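Local coordinates for dally-like, isoform A (Drosophila melanogaster, PDB 6XTZ), which binds Wnt and Hedgehog proteins, probably as a cell-surface glypican, and shields the palmitoleate of Wnt, here captured as O-palmitoleoyl serine, enabling signalling at a distance, at residues A[248-253]-A[482-487]; A[66-71]-A[464-469]; A[70-75]-A[457-462]; A[275-280]-A[452-457]. The protein carries 5 engineered substitutions. All coordinates share one frame; numbering follows the deposited sequence.

Interaction 1 (A[248-253]-A[482-487]); sequences TNYCVN and MCWNGH
With chi1 at 176°, Tyr250 extends its phenol ring straight away from the backbone of 248-253 and onto the main chain of Trp484, Asn485 and Gly486. Two successive peptide groups meet the ring. Trp484 O lies at its edge, near the plane, 3.2 Å from Tyr250 CD2, whereas the Asn485-Gly486 peptide places Asn485 O over the centre of one face and brings Gly486 N in obliquely, 3.3 Å from Tyr250 CE2. Having no side chain, Gly486 lets Tyr250 OH approach its CA to 3.4 Å. The indole of Trp484 folds over its own chain, with Gly486 N above the rim of one face, and meets the phenol ring obliquely, the planes inclined at 58°; Trp484 CD1 and Tyr250 CE2 are 3.8 Å apart. An Asx turn shapes the loop: Asn485 OD1 accepts from His487 N at 3.0 Å, and also from the backbone of Thr488. Trp484 NE1 is bonded to Lys232 O. Two disulfides, Cys483–Cys247 and Cys251–Cys468, tie down the surroundings. The phenol is thus held between the loop and helix 224-234, whose Lys232 and Met233 touch it, while helix 248-258 supplies the residue itself.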
# COMPACT_ATOMS: atom_id res chain seq x y z
N THR A 248 -13.44 27.89 2.98
CA THR A 248 -12.65 26.70 2.69
C THR A 248 -12.32 25.93 3.96
O THR A 248 -12.62 24.74 4.07
CB THR A 248 -11.38 27.09 1.94
OG1 THR A 248 -11.73 27.72 0.70
CG2 THR A 248 -10.53 25.86 1.65
N ASN A 249 -11.70 26.61 4.93
CA ASN A 249 -11.35 25.94 6.18
C ASN A 249 -12.58 25.41 6.90
O ASN A 249 -12.52 24.36 7.55
CB ASN A 249 -10.58 26.91 7.09
CG ASN A 249 -9.19 27.20 6.57
OD1 ASN A 249 -8.82 26.79 5.46
ND2 ASN A 249 -8.40 27.91 7.36
N TYR A 250 -13.71 26.11 6.79
CA TYR A 250 -14.96 25.59 7.34
C TYR A 250 -15.38 24.31 6.64
O TYR A 250 -15.73 23.32 7.29
CB TYR A 250 -16.05 26.67 7.23
CG TYR A 250 -17.43 26.23 7.69
CD1 TYR A 250 -17.59 25.39 8.78
CD2 TYR A 250 -18.56 26.68 7.03
CE1 TYR A 250 -18.85 25.00 9.19
CE2 TYR A 250 -19.83 26.30 7.44
CZ TYR A 250 -19.97 25.46 8.52
OH TYR A 250 -21.22 25.07 8.93
N CYS A 251 -15.33 24.30 5.30
CA CYS A 251 -15.65 23.09 4.56
C CYS A 251 -14.69 21.95 4.90
O CYS A 251 -15.12 20.81 5.10
CB CYS A 251 -15.62 23.37 3.06
SG CYS A 251 -15.96 21.93 2.01
N VAL A 252 -13.39 22.25 4.98
CA VAL A 252 -12.40 21.21 5.25
C VAL A 252 -12.64 20.57 6.61
O VAL A 252 -12.57 19.35 6.77
CB VAL A 252 -10.97 21.77 5.13
CG1 VAL A 252 -9.96 20.74 5.61
CG2 VAL A 252 -10.68 22.16 3.69
N ASN A 253 -12.95 21.39 7.62
CA ASN A 253 -13.20 20.86 8.95
C ASN A 253 -14.42 19.96 8.98
O ASN A 253 -14.45 18.98 9.73
CB ASN A 253 -13.36 22.00 9.96
CG ASN A 253 -12.04 22.64 10.33
OD1 ASN A 253 -11.00 21.97 10.33
ND2 ASN A 253 -12.07 23.92 10.67
N MET A 482 -15.68 37.35 2.06
CA MET A 482 -17.07 37.00 2.33
C MET A 482 -17.27 35.52 2.03
O MET A 482 -17.20 35.10 0.87
CB MET A 482 -18.02 37.86 1.50
CG MET A 482 -18.03 39.33 1.88
SD MET A 482 -16.45 40.15 1.59
CE MET A 482 -16.85 41.84 2.05
N CYS A 483 -17.55 34.74 3.07
CA CYS A 483 -17.87 33.33 2.91
C CYS A 483 -18.70 32.87 4.09
O CYS A 483 -18.65 33.46 5.18
CB CYS A 483 -16.60 32.47 2.76
SG CYS A 483 -15.43 32.60 4.13
N TRP A 484 -19.48 31.82 3.87
CA TRP A 484 -20.40 31.28 4.87
C TRP A 484 -19.62 30.47 5.89
O TRP A 484 -18.97 29.47 5.54
CB TRP A 484 -21.47 30.44 4.18
CG TRP A 484 -22.30 29.58 5.08
CD1 TRP A 484 -22.20 28.23 5.24
CD2 TRP A 484 -23.37 30.01 5.93
NE1 TRP A 484 -23.14 27.79 6.14
CE2 TRP A 484 -23.87 28.87 6.58
CE3 TRP A 484 -23.95 31.26 6.21
CZ2 TRP A 484 -24.93 28.93 7.49
CZ3 TRP A 484 -24.99 31.31 7.11
CH2 TRP A 484 -25.47 30.16 7.74
N ASN A 485 -19.68 30.88 7.16
CA ASN A 485 -18.95 30.21 8.23
C ASN A 485 -19.84 29.36 9.12
O ASN A 485 -19.41 28.92 10.19
CB ASN A 485 -18.19 31.23 9.08
CG ASN A 485 -19.10 32.23 9.79
OD1 ASN A 485 -20.32 32.07 9.81
ND2 ASN A 485 -18.51 33.25 10.38
N GLY A 486 -21.09 29.12 8.71
CA GLY A 486 -22.03 28.36 9.49
C GLY A 486 -23.06 29.20 10.22
O GLY A 486 -24.11 28.67 10.61
N HIS A 487 -22.79 30.49 10.42
CA HIS A 487 -23.73 31.35 11.12
C HIS A 487 -24.00 32.61 10.32
O HIS A 487 -25.16 33.01 10.14
CB HIS A 487 -23.18 31.71 12.51
CG HIS A 487 -22.93 30.52 13.38
ND1 HIS A 487 -23.94 29.82 14.01
CD2 HIS A 487 -21.78 29.91 13.74
CE1 HIS A 487 -23.42 28.84 14.72
NE2 HIS A 487 -22.11 28.86 14.57

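Interaction 2 (A[66-71]-A[464-469]); sequences EGHTKD and PHSVCS
His68 NE2 and Ser466 OG lie 3.0 Å apart in a hydrogen bond that joins two helices side chain to side chain; either atom could be the donor. The hydroxyl sits at the edge of the imidazole, in its plane, and the bond is fairly straight (157°). Both groups reach outward in the same fashion: CG of His68 is trans to its backbone nitrogen (chi1 -178°), and the hydroxyl of Ser466 is likewise extended from its own. Val467 takes a face of the same ring. Its CA stands over the imidazole in a CH-pi contact, 4.3 Å from the ring centroid and 24° off the normal, while the CG2 methyl touches His68 CD2 at 3.4 Å. Together the bond at the edge and the packing on the face would limit the rotation of the ring. Thr69 adds a loose methyl contact to Val467, its OG1 being engaged with Leu65 O in its own helix. Beyond the contact, Ser469 OG bonds back to His465 O at 3.0 Å, where the chain has left the helix at Cys468. The contact joins the long helix 51-110 to the C-terminal end of helix 459-467, which packs in turn on helix 248-258 through Pro464 and Ile255; the residue just beyond its end, Cys468, is joined to that helix by the disulfide to Cys251.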
# COMPACT_ATOMS: atom_id res chain seq x y z
N GLU A 66 -20.50 10.91 -0.50
CA GLU A 66 -20.27 9.48 -0.65
C GLU A 66 -19.90 9.13 -2.09
O GLU A 66 -19.09 8.23 -2.33
CB GLU A 66 -21.49 8.69 -0.20
CG GLU A 66 -21.59 8.55 1.31
CD GLU A 66 -22.83 7.79 1.76
OE1 GLU A 66 -23.84 7.82 1.04
OE2 GLU A 66 -22.78 7.17 2.85
N GLY A 67 -20.49 9.83 -3.06
CA GLY A 67 -20.13 9.60 -4.45
C GLY A 67 -18.72 10.03 -4.77
O GLY A 67 -17.98 9.33 -5.47
N HIS A 68 -18.31 11.20 -4.26
CA HIS A 68 -16.97 11.71 -4.56
C HIS A 68 -15.89 10.83 -3.94
O HIS A 68 -14.88 10.55 -4.58
CB HIS A 68 -16.85 13.15 -4.06
CG HIS A 68 -15.52 13.78 -4.37
ND1 HIS A 68 -15.31 14.56 -5.49
CD2 HIS A 68 -14.34 13.75 -3.71
CE1 HIS A 68 -14.06 14.98 -5.50
NE2 HIS A 68 -13.45 14.51 -4.43
N THR A 69 -16.09 10.40 -2.69
CA THR A 69 -15.09 9.55 -2.05
C THR A 69 -15.06 8.16 -2.68
O THR A 69 -13.98 7.56 -2.81
CB THR A 69 -15.36 9.45 -0.55
OG1 THR A 69 -16.65 8.87 -0.33
CG2 THR A 69 -15.31 10.84 0.09
N LYS A 70 -16.22 7.64 -3.07
CA LYS A 70 -16.26 6.32 -3.70
C LYS A 70 -15.46 6.31 -5.00
O LYS A 70 -14.73 5.35 -5.28
CB LYS A 70 -17.70 5.90 -3.95
CG LYS A 70 -17.85 4.55 -4.65
CD LYS A 70 -19.31 4.21 -4.90
CE LYS A 70 -19.45 2.87 -5.61
NZ LYS A 70 -18.90 1.75 -4.79
N ASP A 71 -15.59 7.37 -5.81
CA ASP A 71 -14.86 7.44 -7.07
C ASP A 71 -13.36 7.58 -6.83
O ASP A 71 -12.55 6.96 -7.53
CB ASP A 71 -15.38 8.60 -7.91
CG ASP A 71 -14.63 8.75 -9.22
OD1 ASP A 71 -14.75 7.84 -10.08
OD2 ASP A 71 -13.93 9.76 -9.40
N PRO A 464 -10.62 15.63 2.18
CA PRO A 464 -11.41 16.84 2.49
C PRO A 464 -11.06 18.03 1.62
O PRO A 464 -11.95 18.78 1.21
CB PRO A 464 -11.09 17.09 3.97
CG PRO A 464 -9.83 16.36 4.23
CD PRO A 464 -9.90 15.14 3.36
N HIS A 465 -9.78 18.22 1.32
CA HIS A 465 -9.40 19.29 0.40
C HIS A 465 -9.88 19.00 -1.02
O HIS A 465 -10.19 19.94 -1.77
CB HIS A 465 -7.88 19.49 0.42
CG HIS A 465 -7.35 19.82 1.78
ND1 HIS A 465 -7.17 21.12 2.21
CD2 HIS A 465 -6.96 19.02 2.80
CE1 HIS A 465 -6.70 21.11 3.44
NE2 HIS A 465 -6.56 19.85 3.82
N SER A 466 -9.95 17.73 -1.40
CA SER A 466 -10.45 17.38 -2.73
C SER A 466 -11.95 17.57 -2.82
O SER A 466 -12.47 18.03 -3.85
CB SER A 466 -10.06 15.95 -3.07
OG SER A 466 -10.64 15.54 -4.30
N VAL A 467 -12.68 17.23 -1.76
CA VAL A 467 -14.14 17.38 -1.77
C VAL A 467 -14.52 18.85 -1.84
O VAL A 467 -15.47 19.22 -2.53
CB VAL A 467 -14.75 16.68 -0.54
CG1 VAL A 467 -16.25 16.95 -0.46
CG2 VAL A 467 -14.48 15.19 -0.59
N CYS A 468 -13.79 19.71 -1.13
CA CYS A 468 -14.12 21.13 -1.07
C CYS A 468 -13.66 21.91 -2.30
O CYS A 468 -13.71 23.15 -2.27
CB CYS A 468 -13.52 21.76 0.19
SG CYS A 468 -14.14 21.05 1.74
N SER A 469 -13.24 21.24 -3.37
CA SER A 469 -12.77 21.91 -4.57
C SER A 469 -13.55 21.55 -5.82
O SER A 469 -13.19 22.00 -6.91
CB SER A 469 -11.28 21.60 -4.80
OG SER A 469 -10.48 22.15 -3.77

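Interaction 3 (A[70-75]-A[457-462]); sequences KDQISR and KKFWSN
Phe459 is the first residue of 457-462 to meet helix 51-110, its ring carried across by a fully extended first torsion (chi1 170°). The leading atom is Phe459 CZ, which stops 3.5 Å from Gln72 O in an oblique approach and 3.9 Å from Gln72 CB. On the neighbouring side of the ring, Ile73 N and Ile73 CG1 lie at the edge, close to its plane, with CG1 3.9 Å from Phe459 CE2. The isoleucine and phenylalanine side chains cross nearly perpendicularly, and the ring edge abuts the helix backbone at Ile73 N. Trp460 follows, with chi1 at -62° placing its indole face against the edge of the Phe459 ring: Phe459 CD2 stands 3.6 Å above the centre of that face. The far, six-membered end of the indole then reaches the tip of isoleucine, Trp460 CZ3 being 3.6 Å from Ile73 CD1. Trp269 and Phe265 meet the indole edge-to-face, and Met76, one turn on from Gln72, touches both aromatic side chains. No hydrogen bond crosses between the segments. The attachment is therefore made by shape and hydrophobic burial, with two aromatic residues at the start of a weakly bonded helix pressed on Ile73 and on the backbone and CB of Gln72. Backbone atoms Gln72 O and Ile73 N also border the phenylalanine ring, the oxygen obliquely, so any electrostatic gain is probably small.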
# COMPACT_ATOMS: atom_id res chain seq x y z
N LYS A 70 -16.22 7.64 -3.07
CA LYS A 70 -16.26 6.32 -3.70
C LYS A 70 -15.46 6.31 -5.00
O LYS A 70 -14.73 5.35 -5.28
CB LYS A 70 -17.70 5.90 -3.95
CG LYS A 70 -17.85 4.55 -4.65
CD LYS A 70 -19.31 4.21 -4.90
CE LYS A 70 -19.45 2.87 -5.61
NZ LYS A 70 -18.90 1.75 -4.79
N ASP A 71 -15.59 7.37 -5.81
CA ASP A 71 -14.86 7.44 -7.07
C ASP A 71 -13.36 7.58 -6.83
O ASP A 71 -12.55 6.96 -7.53
CB ASP A 71 -15.38 8.60 -7.91
CG ASP A 71 -14.63 8.75 -9.22
OD1 ASP A 71 -14.75 7.84 -10.08
OD2 ASP A 71 -13.93 9.76 -9.40
N GLN A 72 -12.97 8.38 -5.83
CA GLN A 72 -11.55 8.56 -5.54
C GLN A 72 -10.92 7.29 -4.99
O GLN A 72 -9.82 6.91 -5.40
CB GLN A 72 -11.37 9.72 -4.56
CG GLN A 72 -11.71 11.09 -5.13
CD GLN A 72 -10.70 11.55 -6.16
OE1 GLN A 72 -9.50 11.35 -6.00
NE2 GLN A 72 -11.19 12.18 -7.23
N ILE A 73 -11.61 6.62 -4.06
CA ILE A 73 -11.03 5.46 -3.40
C ILE A 73 -10.95 4.27 -4.35
O ILE A 73 -9.92 3.59 -4.44
CB ILE A 73 -11.82 5.12 -2.13
CG1 ILE A 73 -11.68 6.23 -1.09
CG2 ILE A 73 -11.37 3.79 -1.56
CD1 ILE A 73 -12.58 6.06 0.12
N SER A 74 -12.04 4.01 -5.08
CA SER A 74 -12.06 2.84 -5.97
C SER A 74 -11.07 2.99 -7.12
O SER A 74 -10.51 1.99 -7.59
CB SER A 74 -13.47 2.61 -6.51
OG SER A 74 -13.86 3.66 -7.37
N ARG A 75 -10.85 4.22 -7.60
CA ARG A 75 -9.90 4.43 -8.68
C ARG A 75 -8.46 4.23 -8.20
O ARG A 75 -7.64 3.65 -8.92
CB ARG A 75 -10.09 5.82 -9.28
CG ARG A 75 -9.24 6.11 -10.51
CD ARG A 75 -10.01 6.99 -11.49
NE ARG A 75 -10.88 7.94 -10.79
CZ ARG A 75 -10.51 9.15 -10.40
NH1 ARG A 75 -9.28 9.57 -10.62
NH2 ARG A 75 -11.37 9.94 -9.77
N LYS A 457 0.46 9.05 -1.31
CA LYS A 457 0.92 9.10 0.07
C LYS A 457 -0.04 9.91 0.95
O LYS A 457 -0.45 9.45 2.02
CB LYS A 457 2.32 9.70 0.13
CG LYS A 457 2.91 9.80 1.53
CD LYS A 457 4.40 10.15 1.48
CE LYS A 457 5.01 10.27 2.87
NZ LYS A 457 4.45 11.42 3.63
N LYS A 458 -0.42 11.10 0.49
CA LYS A 458 -1.32 11.98 1.22
C LYS A 458 -2.77 11.85 0.74
O LYS A 458 -3.54 12.80 0.86
CB LYS A 458 -0.86 13.43 1.11
CG LYS A 458 0.56 13.69 1.59
CD LYS A 458 0.65 13.66 3.11
CE LYS A 458 2.01 14.13 3.58
NZ LYS A 458 2.08 14.22 5.07
N PHE A 459 -3.13 10.69 0.20
CA PHE A 459 -4.45 10.54 -0.43
C PHE A 459 -5.57 10.77 0.57
O PHE A 459 -6.55 11.47 0.27
CB PHE A 459 -4.58 9.16 -1.07
CG PHE A 459 -5.97 8.84 -1.53
CD1 PHE A 459 -6.43 9.28 -2.76
CD2 PHE A 459 -6.83 8.10 -0.72
CE1 PHE A 459 -7.72 8.98 -3.18
CE2 PHE A 459 -8.12 7.81 -1.14
CZ PHE A 459 -8.56 8.25 -2.37
N TRP A 460 -5.46 10.18 1.77
CA TRP A 460 -6.57 10.21 2.71
C TRP A 460 -6.73 11.58 3.37
O TRP A 460 -7.85 12.05 3.55
CB TRP A 460 -6.38 9.11 3.76
CG TRP A 460 -6.37 7.75 3.15
CD1 TRP A 460 -5.27 7.00 2.84
CD2 TRP A 460 -7.51 6.98 2.74
NE1 TRP A 460 -5.66 5.80 2.27
CE2 TRP A 460 -7.03 5.77 2.20
CE3 TRP A 460 -8.89 7.19 2.79
CZ2 TRP A 460 -7.88 4.78 1.72
CZ3 TRP A 460 -9.73 6.21 2.30
CH2 TRP A 460 -9.22 5.02 1.77
N SER A 461 -5.62 12.23 3.72
CA SER A 461 -5.72 13.57 4.30
C SER A 461 -6.08 14.62 3.27
O SER A 461 -6.52 15.72 3.64
CB SER A 461 -4.41 13.95 5.00
OG SER A 461 -3.32 13.94 4.10
N ASN A 462 -5.92 14.32 1.98
CA ASN A 462 -6.26 15.24 0.91
C ASN A 462 -7.72 15.12 0.48
O ASN A 462 -8.20 15.99 -0.26
CB ASN A 462 -5.35 15.01 -0.30
CG ASN A 462 -5.48 16.09 -1.35
OD1 ASN A 462 -4.93 17.18 -1.21
ND2 ASN A 462 -6.20 15.79 -2.42

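Interaction 4 (A[275-280]-A[452-457])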
# COMPACT_ATOMS: atom_id res chain seq x y z
N ALA A 275 7.44 3.12 3.75
CA ALA A 275 8.09 1.81 3.74
C ALA A 275 8.17 1.25 2.32
O ALA A 275 9.14 0.58 1.97
CB ALA A 275 7.35 0.85 4.66
N MET A 276 7.15 1.53 1.49
CA MET A 276 7.20 1.10 0.10
C MET A 276 8.33 1.79 -0.65
O MET A 276 8.99 1.17 -1.49
CB MET A 276 5.86 1.38 -0.59
CG MET A 276 4.77 0.39 -0.24
SD MET A 276 4.99 -1.21 -1.03
CE MET A 276 4.70 -0.79 -2.74
N ASP A 277 8.56 3.08 -0.37
CA ASP A 277 9.63 3.79 -1.05
C ASP A 277 11.00 3.28 -0.62
O ASP A 277 11.95 3.31 -1.41
CB ASP A 277 9.51 5.29 -0.77
CG ASP A 277 10.41 6.12 -1.66
OD1 ASP A 277 10.10 6.25 -2.86
OD2 ASP A 277 11.43 6.64 -1.16
N LYS A 278 11.12 2.79 0.62
CA LYS A 278 12.38 2.21 1.07
C LYS A 278 12.65 0.88 0.39
O LYS A 278 13.78 0.61 -0.03
CB LYS A 278 12.37 2.05 2.59
CG LYS A 278 12.65 3.32 3.36
CD LYS A 278 12.92 3.01 4.83
CE LYS A 278 13.46 4.23 5.57
NZ LYS A 278 13.82 3.91 6.97
N VAL A 279 11.62 0.03 0.27
CA VAL A 279 11.80 -1.25 -0.41
C VAL A 279 12.07 -1.04 -1.89
O VAL A 279 12.92 -1.71 -2.49
CB VAL A 279 10.58 -2.15 -0.17
CG1 VAL A 279 10.68 -3.43 -0.99
CG2 VAL A 279 10.45 -2.48 1.31
N ALA A 280 11.35 -0.09 -2.51
CA ALA A 280 11.62 0.24 -3.91
C ALA A 280 13.05 0.74 -4.10
O ALA A 280 13.65 0.51 -5.15
CB ALA A 280 10.63 1.30 -4.40
N ARG A 452 3.68 6.07 -8.19
CA ARG A 452 2.25 6.15 -7.92
C ARG A 452 1.96 6.04 -6.43
O ARG A 452 1.06 6.72 -5.91
CB ARG A 452 1.50 5.08 -8.71
CG ARG A 452 1.60 5.26 -10.22
CD ARG A 452 0.86 4.18 -10.98
NE ARG A 452 1.14 4.24 -12.41
CZ ARG A 452 0.43 4.94 -13.29
NH1 ARG A 452 -0.62 5.65 -12.88
NH2 ARG A 452 0.76 4.94 -14.57
N VAL A 453 2.70 5.18 -5.72
CA VAL A 453 2.57 5.14 -4.26
C VAL A 453 3.00 6.46 -3.66
O VAL A 453 2.42 6.93 -2.67
CB VAL A 453 3.36 3.95 -3.69
CG1 VAL A 453 3.36 3.99 -2.17
CG2 VAL A 453 2.78 2.64 -4.18
N LYS A 454 4.01 7.10 -4.25
CA LYS A 454 4.40 8.44 -3.83
C LYS A 454 3.27 9.43 -4.05
O LYS A 454 3.09 10.36 -3.26
CB LYS A 454 5.66 8.87 -4.60
CG LYS A 454 6.48 9.94 -3.91
CD LYS A 454 7.63 10.40 -4.81
CE LYS A 454 8.76 11.02 -4.01
NZ LYS A 454 9.43 10.02 -3.14
N ASP A 455 2.50 9.25 -5.13
CA ASP A 455 1.39 10.16 -5.40
C ASP A 455 0.26 9.98 -4.39
O ASP A 455 -0.36 10.95 -3.97
CB ASP A 455 0.87 9.95 -6.83
CG ASP A 455 1.87 10.38 -7.89
OD1 ASP A 455 2.73 11.24 -7.59
OD2 ASP A 455 1.78 9.86 -9.02
N TYR A 456 -0.02 8.73 -4.00
CA TYR A 456 -1.12 8.42 -3.09
C TYR A 456 -0.71 8.47 -1.62
O TYR A 456 -1.45 7.98 -0.77
CB TYR A 456 -1.70 7.04 -3.40
CG TYR A 456 -2.35 6.94 -4.76
CD1 TYR A 456 -3.41 7.77 -5.11
CD2 TYR A 456 -1.92 6.00 -5.69
CE1 TYR A 456 -4.02 7.67 -6.35
CE2 TYR A 456 -2.52 5.90 -6.93
CZ TYR A 456 -3.57 6.73 -7.25
OH TYR A 456 -4.16 6.62 -8.49
N LYS A 457 0.46 9.05 -1.31
CA LYS A 457 0.92 9.10 0.07
C LYS A 457 -0.04 9.91 0.95
O LYS A 457 -0.45 9.45 2.02
CB LYS A 457 2.32 9.70 0.13
CG LYS A 457 2.91 9.80 1.53
CD LYS A 457 4.40 10.15 1.48
CE LYS A 457 5.01 10.27 2.87
NZ LYS A 457 4.45 11.42 3.63
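Segments 275-280 and 452-457 are helical pieces that run in roughly opposite directions, a helix-helix packing within the elongated all-helical core of the glypican. Their backbones are nearest at two successive pairs: the CA atoms of Met276 and Val453 are 7.5 Å apart, and so are those of Asp277 and Lys454. The first piece is helical throughout, whereas the second ends its helix at Asp455 and turns away at Tyr456, whose carbonyl oxygen accepts from Trp269 NE1. One pair is apolar and buried, the other charged and nearer to solvent. In the apolar pair, Val453 CG1 rests on Met276 CB at 3.9 Å. The methionine is bent at both chi2 (-74°) and chi3, which curls its thioether and brings Met276 CE to 4.2 Å from Val453 CG2. Because of this curl the two valine methyls meet the root and the end of the same side chain; the side chains cross at about a right angle. Tyr203 and Leu207 of helix 185-216 and Leu533 of helix 513-538 also touch Met276, while Val453 packs on Ala273. The charged pair is looser. Asp277 OD1 has its stronger partner in Arg450 NE, a salt bridge one turn earlier on helix 441-455, and the lysine adds a second positive charge that would reinforce this grip electrostatically. Lys454 stays extended until its last torsion, where a bend (chi4 67°) turns the ammonium toward the carboxylate, leaving Lys454 NZ 3.8 Å from Asp277 OD1 in a long salt bridge.

The four contacts follow one another along the elongated helical core. The centres of interactions 1 and 2 are about 16 Å apart, those of 2 and 3 about 8 Å, and those of 3 and 4 about 15 Å, with 33 Å between 1 and 4. Interactions 2 and 3 share helices 51-110 and 459-467, while interaction 4 uses helix 263-283 and helix 441-455, the latter immediately preceding helix 459-467, and lies nested in the loops closed by the other three. Interactions 1 and 2 are joined directly by the disulfide Cys251–Cys468. The late segments, 452-487, are thus fastened along the earlier chain; helix 51-110 continues to Leu94, Leu95, Ser98 and Gln101 of the palmitoleoyl-serine pocket.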